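Local coordinates for myosin regulatory light chain (Physarum polycephalum, PDB 2BL0), which probably serves as a calcium-binding light chain of the slime mould's myosin II, holding a calcium ion in one of its EF-hands, at residues 6-9 against 10-14; 132-135 against 136-140. All coordinates share one frame; numbering follows the deposited sequence.

Contact 1 of 2, residues 6-9 against 10-14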
# COMPACT_ATOMS: atom_id res chain seq x y z
N GLN B 6 -5.39 -9.11 -1.65
CA GLN B 6 -5.54 -7.94 -2.50
C GLN B 6 -6.98 -7.46 -2.49
O GLN B 6 -7.23 -6.26 -2.52
CB GLN B 6 -5.09 -8.21 -3.93
CG GLN B 6 -3.57 -8.26 -4.12
CD GLN B 6 -3.18 -8.72 -5.50
OE1 GLN B 6 -3.67 -9.74 -5.98
NE2 GLN B 6 -2.28 -7.99 -6.15
N ILE B 7 -7.93 -8.39 -2.48
CA ILE B 7 -9.35 -8.02 -2.41
C ILE B 7 -9.65 -7.33 -1.08
O ILE B 7 -10.31 -6.29 -1.05
CB ILE B 7 -10.28 -9.25 -2.66
CG1 ILE B 7 -10.13 -9.76 -4.09
CG2 ILE B 7 -11.71 -8.87 -2.45
CD1 ILE B 7 -10.67 -11.17 -4.32
N GLN B 8 -9.16 -7.89 0.02
CA GLN B 8 -9.35 -7.24 1.33
C GLN B 8 -8.74 -5.84 1.38
O GLN B 8 -9.34 -4.90 1.89
CB GLN B 8 -8.76 -8.10 2.45
CG GLN B 8 -8.87 -7.46 3.83
CD GLN B 8 -8.34 -8.36 4.92
OE1 GLN B 8 -9.00 -8.58 5.93
NE2 GLN B 8 -7.15 -8.88 4.72
N GLU B 9 -7.53 -5.71 0.86
CA GLU B 9 -6.82 -4.44 0.86
C GLU B 9 -7.60 -3.39 0.11
O GLU B 9 -7.72 -2.24 0.55
CB GLU B 9 -5.45 -4.63 0.18
CG GLU B 9 -4.58 -3.38 0.10
CD GLU B 9 -3.26 -3.62 -0.59
OE1 GLU B 9 -3.22 -4.30 -1.64
OE2 GLU B 9 -2.24 -3.13 -0.07
N CYS B 10 -8.10 -3.77 -1.06
CA CYS B 10 -8.90 -2.89 -1.86
C CYS B 10 -10.14 -2.45 -1.12
O CYS B 10 -10.42 -1.26 -1.05
CB CYS B 10 -9.25 -3.55 -3.19
SG CYS B 10 -10.47 -2.65 -4.20
N PHE B 11 -10.86 -3.41 -0.53
CA PHE B 11 -12.08 -3.09 0.21
C PHE B 11 -11.79 -2.09 1.33
O PHE B 11 -12.51 -1.12 1.49
CB PHE B 11 -12.71 -4.36 0.78
CG PHE B 11 -14.02 -4.11 1.49
CD1 PHE B 11 -15.24 -4.17 0.79
CD2 PHE B 11 -14.04 -3.84 2.84
CE1 PHE B 11 -16.43 -3.93 1.44
CE2 PHE B 11 -15.22 -3.61 3.49
CZ PHE B 11 -16.42 -3.66 2.80
N GLN B 12 -10.72 -2.33 2.07
CA GLN B 12 -10.37 -1.48 3.20
C GLN B 12 -10.06 -0.05 2.74
O GLN B 12 -10.33 0.91 3.44
CB GLN B 12 -9.18 -2.05 3.98
CG GLN B 12 -9.54 -3.34 4.67
CD GLN B 12 -8.40 -3.95 5.46
OE1 GLN B 12 -8.65 -4.66 6.43
NE2 GLN B 12 -7.16 -3.67 5.06
N ILE B 13 -9.47 0.09 1.55
CA ILE B 13 -9.18 1.40 1.00
C ILE B 13 -10.47 2.17 0.68
O ILE B 13 -10.56 3.36 0.96
CB ILE B 13 -8.23 1.28 -0.23
CG1 ILE B 13 -6.80 0.97 0.24
CG2 ILE B 13 -8.22 2.55 -1.06
CD1 ILE B 13 -5.92 0.47 -0.86
N PHE B 14 -11.46 1.47 0.14
CA PHE B 14 -12.77 2.05 -0.14
C PHE B 14 -13.57 2.33 1.13
O PHE B 14 -14.37 3.26 1.16
CB PHE B 14 -13.58 1.15 -1.08
CG PHE B 14 -13.27 1.36 -2.53
CD1 PHE B 14 -12.16 0.77 -3.12
CD2 PHE B 14 -14.08 2.17 -3.31
CE1 PHE B 14 -11.86 0.99 -4.47
CE2 PHE B 14 -13.79 2.40 -4.63
CZ PHE B 14 -12.69 1.82 -5.22
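Cys-10 opens the second half of this helical segment by donating its backbone N to Gln-6 O at 3.0 Å, while its CB rests against the same carbonyl oxygen and against Ile-7 O. One residue on, Phe-11 N bonds to Ile-7 O in the same i to i+4 pattern; Phe-11 CG stands anti to its N (chi1 -177°), and the ring is carried away from residues 6-9. Gln-12 N reaches Gln-8 O at 2.9 Å, and its side chain stays close to that acceptor, Gln-12 CG lying 3.2 Å from Gln-8 O. From there the extended chain brings Gln-12 OE1 to 3.8 Å from Gln-8 CG. The two amides are stacked, their planes 25° apart, with no hydrogen bond between them. Ile-13 N closes the series on Glu-9 O at 3.1 Å, a bond more bent than the other three. Its side chain runs alongside that of Glu-9 and points the same way, Ile-13 CD1 passing 4.2 Å from Glu-9 CG; beyond this loose carbon-carbon contact Glu-9 OE1 forms a salt bridge with a basic side chain of another protein chain. In the fold this is the entering helix of the first EF-hand: Ile-7 and Phe-11 pack on helix 57-64, Phe-11 also touches Val-22 of strand 22-23, and Phe-14 lies against helix 27-33.

Contact 2 of 2, residues 132-135 against 136-140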
# COMPACT_ATOMS: atom_id res chain seq x y z
N GLU B 132 -5.51 0.95 -31.96
CA GLU B 132 -4.90 -0.22 -31.32
C GLU B 132 -4.00 0.17 -30.14
O GLU B 132 -3.98 -0.54 -29.11
CB GLU B 132 -4.14 -1.06 -32.33
CG GLU B 132 -3.76 -2.44 -31.78
CD GLU B 132 -2.50 -2.46 -30.91
OE1 GLU B 132 -1.60 -1.62 -31.13
OE2 GLU B 132 -2.41 -3.35 -30.01
N SER B 133 -3.28 1.27 -30.25
CA SER B 133 -2.46 1.76 -29.13
C SER B 133 -3.37 2.16 -27.97
O SER B 133 -3.02 1.97 -26.81
CB SER B 133 -1.57 2.95 -29.52
OG SER B 133 -0.61 2.58 -30.51
N PHE B 134 -4.55 2.70 -28.28
CA PHE B 134 -5.51 3.10 -27.26
C PHE B 134 -6.06 1.86 -26.57
O PHE B 134 -6.09 1.81 -25.34
CB PHE B 134 -6.63 3.95 -27.89
CG PHE B 134 -7.67 4.45 -26.89
CD1 PHE B 134 -7.34 5.39 -25.93
CD2 PHE B 134 -8.96 3.92 -26.90
CE1 PHE B 134 -8.30 5.84 -25.00
CE2 PHE B 134 -9.92 4.36 -26.00
CZ PHE B 134 -9.59 5.30 -25.04
N VAL B 135 -6.43 0.84 -27.34
CA VAL B 135 -6.88 -0.44 -26.80
C VAL B 135 -5.77 -1.03 -25.95
O VAL B 135 -5.98 -1.49 -24.84
CB VAL B 135 -7.30 -1.41 -27.93
CG1 VAL B 135 -7.61 -2.79 -27.37
CG2 VAL B 135 -8.51 -0.83 -28.70
N ASP B 136 -4.55 -0.99 -26.45
CA ASP B 136 -3.43 -1.54 -25.69
C ASP B 136 -3.27 -0.85 -24.34
O ASP B 136 -3.02 -1.51 -23.31
CB ASP B 136 -2.14 -1.47 -26.51
CG ASP B 136 -0.95 -1.98 -25.75
OD1 ASP B 136 -0.47 -1.26 -24.85
OD2 ASP B 136 -0.43 -3.09 -25.95
N MET B 137 -3.41 0.47 -24.33
CA MET B 137 -3.35 1.24 -23.09
C MET B 137 -4.47 0.78 -22.14
O MET B 137 -4.24 0.56 -20.96
CB MET B 137 -3.46 2.75 -23.39
CG MET B 137 -3.44 3.64 -22.16
SD MET B 137 -3.81 5.37 -22.50
CE MET B 137 -5.56 5.38 -22.45
N LEU B 138 -5.69 0.60 -22.65
CA LEU B 138 -6.80 0.16 -21.81
C LEU B 138 -6.63 -1.24 -21.22
O LEU B 138 -7.09 -1.49 -20.11
CB LEU B 138 -8.12 0.23 -22.56
CG LEU B 138 -8.56 1.61 -23.04
CD1 LEU B 138 -9.98 1.53 -23.57
CD2 LEU B 138 -8.48 2.65 -21.93
N VAL B 139 -5.98 -2.12 -21.96
CA VAL B 139 -5.85 -3.51 -21.56
C VAL B 139 -4.63 -3.72 -20.65
O VAL B 139 -4.70 -4.48 -19.67
CB VAL B 139 -5.78 -4.43 -22.80
CG1 VAL B 139 -5.48 -5.89 -22.41
CG2 VAL B 139 -7.06 -4.33 -23.61
N THR B 140 -3.51 -3.08 -20.98
CA THR B 140 -2.22 -3.34 -20.31
C THR B 140 -1.84 -2.30 -19.26
O THR B 140 -0.97 -2.56 -18.44
CB THR B 140 -1.08 -3.46 -21.34
OG1 THR B 140 -0.85 -2.19 -21.97
CG2 THR B 140 -1.48 -4.40 -22.48
O HOH W 1 -0.29 -3.84 -28.57
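Four i to i+4 backbone bonds tie the halves of this helix together, from Asp-136 N on Glu-132 O at 2.8 Å through to Val-139 N on Val-135 O. At the solvent side the carboxylates of Glu-132 and Asp-136 are turned 64° apart, with Glu-132 OE2 and Asp-136 OD2 4.5 Å from each other. A water sits between them and donates to both, at 2.6 Å to Glu-132 OE2 and 2.7 Å to Asp-136 OD2, which probably eases the repulsion of the like charges. The bend of Glu-132 at chi2 (-82°) is what turns its carboxylate toward Asp-136. Round to the buried side, Leu-138 lies over one face of the Phe-134 ring, its CG offset toward the rim, and Leu-138 CD1 meets Phe-134 CE2 at 3.7 Å. Met-137, curled back at chi3 (86°), brings CE obliquely to Phe-134 CE1 at 3.8 Å. Phe-134, Met-137 and Leu-138 also pack on another protein chain. Val-135 and Val-139 run side by side. Near the end, Asp-136 O accepts from both Thr-140 N and Thr-140 OG1, which come from opposite faces of its plane. The apolar side packs on helix 75-85, where Phe-82 meets Phe-134 and Val-135, and on helix 111-118, where Leu-117 touches Leu-138.

Overall arrangement
Contacts 1 and 2 lie in different EF-hand regions of the chain, their centres 26 Å apart and their nearest atoms about 13 Å apart, with no touch between them. Helix 4-14 leads into the loop that holds the calcium ion through Asp-15, Asp-17, Asp-19 and Lys-21, and the side chain of Phe-11 is about 7 Å from the ion. Helix 131-140 instead follows strand 128-130, which pairs antiparallel with strand 92-94; Glu-132 is about 9 Å, side chain to side chain, from Asp-86 of the second, inferred calcium site. Side chains of both helices reach another protein chain, with a salt bridge from Glu-9 in contact 1 and largely apolar packing in contact 2.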